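Local coordinates for thylakoid lumenal 15 kDa protein 1, chloroplastic (Arabidopsis thaliana, PDB 3N90) that is of unknown function but forms a right-handed quadrilateral beta helix of pentapeptide repeats in the chloroplast thylakoid lumen, at residues A[53-59]-A[72-78]; A[84-88]-A[129-133]. The protein carries 2 engineered substitutions. Residue numbers count along the deposited sequence, not the author numbering.

Interaction 1: A[53-59]-A[72-78]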
ATOM      1  N   PHE A  53      -4.318   6.906  -0.930  1.00  9.49           N
ATOM      2  CA  PHE A  53      -3.402   7.207   0.237  1.00  9.46           C
ATOM      3  C   PHE A  53      -2.528   8.420  -0.118  1.00  8.96           C
ATOM      4  O   PHE A  53      -1.414   8.568   0.391  1.00 10.38           O
ATOM      5  CB  PHE A  53      -2.543   5.991   0.583  1.00  9.54           C
ATOM      6  CG  PHE A  53      -3.360   4.833   1.126  1.00  9.88           C
ATOM      7  CD1 PHE A  53      -3.811   4.844   2.445  1.00  8.67           C
ATOM      8  CD2 PHE A  53      -3.706   3.757   0.302  1.00  9.26           C
ATOM      9  CE1 PHE A  53      -4.572   3.769   2.934  1.00 11.13           C
ATOM     10  CE2 PHE A  53      -4.465   2.703   0.778  1.00  9.73           C
ATOM     11  CZ  PHE A  53      -4.888   2.705   2.103  1.00  9.72           C
ATOM     12  N   PHE A  54      -3.077   9.310  -0.938  1.00  9.31           N
ATOM     13  CA  PHE A  54      -2.346  10.467  -1.427  1.00 10.07           C
ATOM     14  C   PHE A  54      -1.819  11.321  -0.250  1.00 10.51           C
ATOM     15  O   PHE A  54      -2.611  11.862   0.515  1.00 10.76           O
ATOM     16  CB  PHE A  54      -3.242  11.346  -2.306  1.00 10.84           C
ATOM     17  CG  PHE A  54      -2.510  12.486  -2.947  1.00 12.65           C
ATOM     18  CD1 PHE A  54      -2.010  12.343  -4.258  1.00 14.48           C
ATOM     19  CD2 PHE A  54      -2.290  13.685  -2.270  1.00 12.57           C
ATOM     20  CE1 PHE A  54      -1.315  13.380  -4.887  1.00 15.33           C
ATOM     21  CE2 PHE A  54      -1.588  14.747  -2.908  1.00 16.58           C
ATOM     22  CZ  PHE A  54      -1.100  14.571  -4.224  1.00 16.27           C
ATOM     23  N   ASP A  55      -0.499  11.410  -0.106  1.00 11.42           N
ATOM     24  CA  ASP A  55       0.117  12.171   1.002  1.00 11.53           C
ATOM     25  C   ASP A  55      -0.326  11.692   2.391  1.00 11.05           C
ATOM     26  O   ASP A  55      -0.271  12.485   3.353  1.00 11.48           O
ATOM     27  CB  ASP A  55      -0.180  13.669   0.894  1.00 10.86           C
ATOM     28  CG  ASP A  55       1.066  14.536   1.150  1.00 12.52           C
ATOM     29  OD1 ASP A  55       2.058  14.042   1.721  1.00 13.53           O
ATOM     30  OD2 ASP A  55       1.061  15.687   0.673  1.00 12.52           O
ATOM     31  N   ALA A  56      -0.774  10.441   2.499  1.00 10.85           N
ATOM     32  CA  ALA A  56      -1.004   9.809   3.810  1.00 10.02           C
ATOM     33  C   ALA A  56       0.299   9.412   4.490  1.00 10.29           C
ATOM     34  O   ALA A  56       1.335   9.251   3.848  1.00 12.34           O
ATOM     35  CB  ALA A  56      -1.987   8.601   3.724  1.00 10.24           C
ATOM     36  N   ASP A  57       0.243   9.252   5.803  1.00 10.58           N
ATOM     37  CA  ASP A  57       1.381   8.720   6.545  1.00 10.63           C
ATOM     38  C   ASP A  57       1.063   7.315   6.985  1.00 10.68           C
ATOM     39  O   ASP A  57       0.213   7.082   7.849  1.00  9.91           O
ATOM     40  CB  ASP A  57       1.702   9.607   7.759  1.00 10.72           C
ATOM     41  CG  ASP A  57       2.909   9.109   8.556  1.00 13.72           C
ATOM     42  OD1 ASP A  57       3.537   8.103   8.175  1.00 16.04           O
ATOM     43  OD2 ASP A  57       3.246   9.772   9.574  1.00 15.51           O
ATOM     44  N   LEU A  58       1.728   6.357   6.341  1.00 11.12           N
ATOM     45  CA  LEU A  58       1.436   4.944   6.585  1.00 12.10           C
ATOM     46  C   LEU A  58       2.480   4.266   7.472  1.00 12.55           C
ATOM     47  O   LEU A  58       2.520   3.027   7.565  1.00 12.14           O
ATOM     48  CB  LEU A  58       1.274   4.191   5.235  1.00 11.80           C
ATOM     49  CG  LEU A  58      -0.121   4.395   4.610  1.00 11.93           C
ATOM     50  CD1 LEU A  58      -0.113   4.233   3.081  1.00 14.03           C
ATOM     51  CD2 LEU A  58      -1.152   3.413   5.259  1.00 13.46           C
ATOM     52  N   THR A  59       3.330   5.063   8.109  1.00 11.51           N
ATOM     53  CA  THR A  59       4.499   4.514   8.772  1.00 12.80           C
ATOM     54  C   THR A  59       4.130   3.332   9.681  1.00 12.46           C
ATOM     55  O   THR A  59       3.244   3.462  10.540  1.00 13.32           O
ATOM     56  CB  THR A  59       5.207   5.608   9.612  1.00 12.86           C
ATOM     57  OG1 THR A  59       5.706   6.617   8.732  1.00 12.91           O
ATOM     58  CG2 THR A  59       6.373   4.967  10.391  1.00 13.27           C
ATOM     59  N   ASP A  72      -3.644   4.832  -4.949  1.00 12.84           N
ATOM     60  CA  ASP A  72      -2.705   5.937  -5.146  1.00 12.06           C
ATOM     61  C   ASP A  72      -1.868   6.141  -3.888  1.00 12.93           C
ATOM     62  O   ASP A  72      -2.415   6.524  -2.844  1.00 11.30           O
ATOM     63  CB  ASP A  72      -3.435   7.209  -5.484  1.00 13.15           C
ATOM     64  CG  ASP A  72      -2.481   8.358  -5.859  1.00 14.11           C
ATOM     65  OD1 ASP A  72      -1.281   8.100  -6.109  1.00 18.51           O
ATOM     66  OD2 ASP A  72      -2.929   9.506  -5.914  1.00 20.43           O
ATOM     67  N   PHE A  73      -0.562   5.885  -3.989  1.00 11.65           N
ATOM     68  CA  PHE A  73       0.325   6.126  -2.870  1.00 12.51           C
ATOM     69  C   PHE A  73       1.214   7.354  -3.144  1.00 12.07           C
ATOM     70  O   PHE A  73       2.228   7.545  -2.480  1.00 12.19           O
ATOM     71  CB  PHE A  73       1.220   4.916  -2.601  1.00 14.24           C
ATOM     72  CG  PHE A  73       0.488   3.738  -2.062  1.00 13.84           C
ATOM     73  CD1 PHE A  73       0.291   3.590  -0.686  1.00 13.31           C
ATOM     74  CD2 PHE A  73       0.008   2.764  -2.919  1.00 14.60           C
ATOM     75  CE1 PHE A  73      -0.393   2.478  -0.184  1.00 14.26           C
ATOM     76  CE2 PHE A  73      -0.667   1.674  -2.424  1.00 14.25           C
ATOM     77  CZ  PHE A  73      -0.861   1.531  -1.054  1.00 14.76           C
ATOM     78  N   SER A  74       0.840   8.171  -4.115  1.00 11.54           N
ATOM     79  CA  SER A  74       1.686   9.329  -4.444  1.00 12.10           C
ATOM     80  C   SER A  74       1.898  10.171  -3.194  1.00 11.85           C
ATOM     81  O   SER A  74       0.947  10.433  -2.480  1.00 11.41           O
ATOM     82  CB  SER A  74       1.054  10.154  -5.550  1.00 12.07           C
ATOM     83  OG  SER A  74       0.919   9.329  -6.704  1.00 14.14           O
ATOM     84  N   LEU A  75       3.152  10.564  -2.964  1.00 12.27           N
ATOM     85  CA  LEU A  75       3.551  11.459  -1.838  1.00 12.69           C
ATOM     86  C   LEU A  75       3.395  10.827  -0.459  1.00 13.43           C
ATOM     87  O   LEU A  75       3.649  11.495   0.556  1.00 13.88           O
ATOM     88  CB  LEU A  75       2.777  12.792  -1.837  1.00 12.22           C
ATOM     89  CG  LEU A  75       2.665  13.593  -3.144  1.00 12.33           C
ATOM     90  CD1 LEU A  75       2.204  15.003  -2.905  1.00 13.08           C
ATOM     91  CD2 LEU A  75       3.993  13.581  -3.823  1.00 14.56           C
ATOM     92  N   ALA A  76       2.950   9.575  -0.406  1.00 13.35           N
ATOM     93  CA  ALA A  76       2.742   8.912   0.879  1.00 12.74           C
ATOM     94  C   ALA A  76       4.063   8.546   1.550  1.00 13.79           C
ATOM     95  O   ALA A  76       5.087   8.260   0.881  1.00 13.17           O
ATOM     96  CB  ALA A  76       1.850   7.627   0.716  1.00 12.20           C
ATOM     97  N   ASN A  77       4.010   8.545   2.873  1.00 13.24           N
ATOM     98  CA  ASN A  77       5.074   7.986   3.703  1.00 14.36           C
ATOM     99  C   ASN A  77       4.742   6.506   3.942  1.00 13.39           C
ATOM    100  O   ASN A  77       3.866   6.174   4.733  1.00 14.11           O
ATOM    101  CB  ASN A  77       5.160   8.791   5.011  1.00 13.83           C
ATOM    102  CG  ASN A  77       6.288   8.348   5.890  1.00 17.15           C
ATOM    103  OD1 ASN A  77       6.898   7.308   5.639  1.00 19.76           O
ATOM    104  ND2 ASN A  77       6.593   9.138   6.924  1.00 15.36           N
ATOM    105  N   VAL A  78       5.428   5.636   3.225  1.00 14.21           N
ATOM    106  CA  VAL A  78       5.201   4.204   3.307  1.00 14.88           C
ATOM    107  C   VAL A  78       6.426   3.543   3.928  1.00 16.00           C
ATOM    108  O   VAL A  78       6.915   2.516   3.449  1.00 16.60           O
ATOM    109  CB  VAL A  78       4.814   3.637   1.899  1.00 15.82           C
ATOM    110  CG1 VAL A  78       4.103   2.282   2.051  1.00 15.95           C
ATOM    111  CG2 VAL A  78       3.849   4.597   1.220  1.00 14.66           C
TER
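Phe-54 and Asn-77 lose the most surface, 74 Å² each, and Phe-53 follows with 66 Å². The Phe-54 ring lies along the outside of the turn: its CZ reaches Leu-75 CD1 at 3.6 Å, its edge meets Asp-72 OD2 (3.4 Å from CD1), and Ser-74 O sits over one face. Phe-53 points inward, its ring almost parallel to that of Phe-73 (12°) but slid so far that they barely overlap, centroids 5.2 Å apart. Most facing residues lie twenty apart, the four pentapeptides of one coil in a right-handed quadrilateral beta helix; at the turn Asp-55 lies nearest Ala-76 (CA–CA 4.2 Å). Both segments carry a type II turn, Phe-53 to Ala-56 and Phe-73 to Ala-76. Backbone hydrogen bonds join the coils: Phe-53 N to Asp-72 O (2.7 Å), Asp-55 N to Ser-74 O (2.9 Å), Asn-77 N to Ala-56 O (2.9 Å) and Leu-58 N to Asn-77 O (2.7 Å), the last two flanking the Asp-57–Asn-77 bridge. The CA-to-CB bond of Asn-77 points toward the other coil; its ND2 lies 3.2 Å from Thr-59 OG1 and 3.5 Å from Asp-57 OD1, angles too poor for hydrogen bonds, while OD1 bonds to Thr-79.

Interaction 2: A[84-88]-A[129-133]; sequences TNANL and VNATT
Neither segment is regular helix or strand, and the two backbones approach closest at Asn-85 and Asn-130, with CA atoms 4.9 Å apart. In 84-88 the chain turns a corner: Thr-84 at phi/psi -55/124 is followed by Asn-85 with positive phi (62/16), after which Ala-86 (-76/139) and Asn-87 (-97/104) are extended. In 129-133 an extended Val-129 and Asn-130 (-70/113) lead into a bend at Ala-131 (-48/-22). Asn-85, chi1 m, directs OD1 to Ala-131 N, a hydrogen bond of 2.7 Å and 170°. Asn-130, chi1 t, holds the bend from within, OD1 accepting from Thr-133 N at 2.6 Å, while its ND2 donates to Gly-106 O. Asn-87, chi1 t, lays ND2 3.7 Å from Thr-133 CG2; its OD1 bonds Glu-89 N, and Thr-133 OG1 bonds Asp-108. The contact covers 255 Å². It joins a corner of the pentapeptide-repeat beta helix to the connection between helices 116-125 and 137-140, a bend shaped by an Asx motif.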
ATOM      1  N   THR A  84       3.904  -7.541   2.478  1.00 17.70           N
ATOM      2  CA  THR A  84       4.018  -8.959   2.122  1.00 18.90           C
ATOM      3  C   THR A  84       2.733  -9.407   1.434  1.00 18.92           C
ATOM      4  O   THR A  84       1.622  -9.226   1.983  1.00 17.88           O
ATOM      5  CB  THR A  84       4.244  -9.838   3.361  1.00 18.69           C
ATOM      6  OG1 THR A  84       5.457  -9.472   4.017  1.00 21.21           O
ATOM      7  CG2 THR A  84       4.312 -11.333   2.960  1.00 20.93           C
ATOM      8  N   ASN A  85       2.891  -9.946   0.225  1.00 19.76           N
ATOM      9  CA  ASN A  85       1.807 -10.460  -0.602  1.00 19.74           C
ATOM     10  C   ASN A  85       0.739  -9.445  -1.037  1.00 19.11           C
ATOM     11  O   ASN A  85      -0.339  -9.828  -1.499  1.00 19.46           O
ATOM     12  CB  ASN A  85       1.145 -11.666   0.083  1.00 19.66           C
ATOM     13  CG  ASN A  85       2.035 -12.902   0.072  1.00 22.75           C
ATOM     14  OD1 ASN A  85       2.566 -13.269  -0.973  1.00 25.26           O
ATOM     15  ND2 ASN A  85       2.174 -13.551   1.218  1.00 28.27           N
ATOM     16  N   ALA A  86       1.042  -8.158  -0.914  1.00 17.41           N
ATOM     17  CA  ALA A  86       0.106  -7.138  -1.290  1.00 16.20           C
ATOM     18  C   ALA A  86       0.074  -7.045  -2.809  1.00 16.24           C
ATOM     19  O   ALA A  86       1.129  -7.153  -3.482  1.00 17.46           O
ATOM     20  CB  ALA A  86       0.497  -5.783  -0.653  1.00 15.68           C
ATOM     21  N   ASN A  87      -1.114  -6.880  -3.357  1.00 14.58           N
ATOM     22  CA  ASN A  87      -1.247  -6.700  -4.797  1.00 16.01           C
ATOM     23  C   ASN A  87      -1.341  -5.211  -5.164  1.00 14.77           C
ATOM     24  O   ASN A  87      -2.359  -4.545  -4.922  1.00 14.92           O
ATOM     25  CB  ASN A  87      -2.402  -7.542  -5.397  1.00 15.83           C
ATOM     26  CG  ASN A  87      -2.463  -7.451  -6.916  1.00 18.66           C
ATOM     27  OD1 ASN A  87      -1.629  -6.799  -7.549  1.00 19.04           O
ATOM     28  ND2 ASN A  87      -3.450  -8.114  -7.517  1.00 19.03           N
ATOM     29  N   LEU A  88      -0.244  -4.648  -5.695  1.00 14.60           N
ATOM     30  CA  LEU A  88      -0.284  -3.248  -6.134  1.00 14.20           C
ATOM     31  C   LEU A  88      -0.478  -3.060  -7.631  1.00 15.61           C
ATOM     32  O   LEU A  88      -0.152  -2.015  -8.167  1.00 14.31           O
ATOM     33  CB  LEU A  88       0.965  -2.449  -5.627  1.00 14.21           C
ATOM     34  CG  LEU A  88       1.096  -2.406  -4.096  1.00 13.56           C
ATOM     35  CD1 LEU A  88       1.934  -3.575  -3.594  1.00 15.74           C
ATOM     36  CD2 LEU A  88       1.743  -1.125  -3.655  1.00 16.71           C
ATOM     37  N   VAL A 129       7.292 -14.380  -4.262  1.00 27.57           N
ATOM     38  CA  VAL A 129       6.212 -14.525  -5.207  1.00 28.33           C
ATOM     39  C   VAL A 129       4.936 -14.195  -4.452  1.00 27.33           C
ATOM     40  O   VAL A 129       4.774 -14.560  -3.288  1.00 27.32           O
ATOM     41  CB  VAL A 129       6.070 -15.974  -5.786  1.00 28.03           C
ATOM     42  CG1 VAL A 129       5.326 -15.935  -7.113  1.00 29.78           C
ATOM     43  CG2 VAL A 129       7.445 -16.624  -5.979  1.00 30.22           C
ATOM     44  N   ASN A 130       4.059 -13.507  -5.144  1.00 27.41           N
ATOM     45  CA  ASN A 130       2.788 -13.071  -4.582  1.00 27.51           C
ATOM     46  C   ASN A 130       1.857 -14.264  -4.344  1.00 27.74           C
ATOM     47  O   ASN A 130       1.429 -14.894  -5.322  1.00 29.19           O
ATOM     48  CB  ASN A 130       2.161 -12.079  -5.545  1.00 26.47           C
ATOM     49  CG  ASN A 130       0.900 -11.449  -4.994  1.00 27.54           C
ATOM     50  OD1 ASN A 130      -0.193 -11.922  -5.265  1.00 25.27           O
ATOM     51  ND2 ASN A 130       1.046 -10.379  -4.225  1.00 25.69           N
ATOM     52  N   ALA A 131       1.565 -14.558  -3.069  1.00 27.48           N
ATOM     53  CA  ALA A 131       0.689 -15.694  -2.669  1.00 27.26           C
ATOM     54  C   ALA A 131      -0.596 -15.721  -3.464  1.00 26.83           C
ATOM     55  O   ALA A 131      -1.249 -16.766  -3.549  1.00 27.04           O
ATOM     56  CB  ALA A 131       0.351 -15.638  -1.191  1.00 28.05           C
ATOM     57  N   THR A 132      -0.963 -14.560  -4.011  1.00 26.74           N
ATOM     58  CA  THR A 132      -2.213 -14.363  -4.752  1.00 26.92           C
ATOM     59  C   THR A 132      -2.036 -14.488  -6.251  1.00 26.99           C
ATOM     60  O   THR A 132      -2.792 -15.207  -6.895  1.00 26.84           O
ATOM     61  CB  THR A 132      -2.931 -12.999  -4.373  1.00 27.01           C
ATOM     62  OG1 THR A 132      -3.392 -13.074  -3.018  1.00 28.52           O
ATOM     63  CG2 THR A 132      -4.093 -12.691  -5.295  1.00 25.46           C
ATOM     64  N   THR A 133      -1.028 -13.821  -6.815  1.00 27.25           N
ATOM     65  CA  THR A 133      -0.895 -13.764  -8.274  1.00 27.49           C
ATOM     66  C   THR A 133       0.202 -14.679  -8.859  1.00 27.47           C
ATOM     67  O   THR A 133       0.238 -14.911 -10.057  1.00 27.92           O
ATOM     68  CB  THR A 133      -0.635 -12.322  -8.825  1.00 28.16           C
ATOM     69  OG1 THR A 133       0.685 -11.896  -8.454  1.00 26.13           O
ATOM     70  CG2 THR A 133      -1.695 -11.308  -8.340  1.00 28.78           C
TER

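Overall arrangement
The centres of the two contacts are 19 Å apart, on opposite sides of the chain's centre, at 8 Å (interaction 1) and 11 Å (interaction 2) from it. Along the chain they follow in series, 53-59 with 72-78 being complete before 84-88 begins. They nevertheless touch: Phe-73 CE2 of interaction 1 lies 3.9 Å from Leu-88 CD2 of interaction 2, and since both residues are buried, this packing links them through the interior of the beta helix. Their scopes differ, neighbouring coils meeting in the first and a coil meeting the C-terminal region in the second. That region also holds the Cys-123–Cys-143 disulfide. No active site or ligand is known to relate them to.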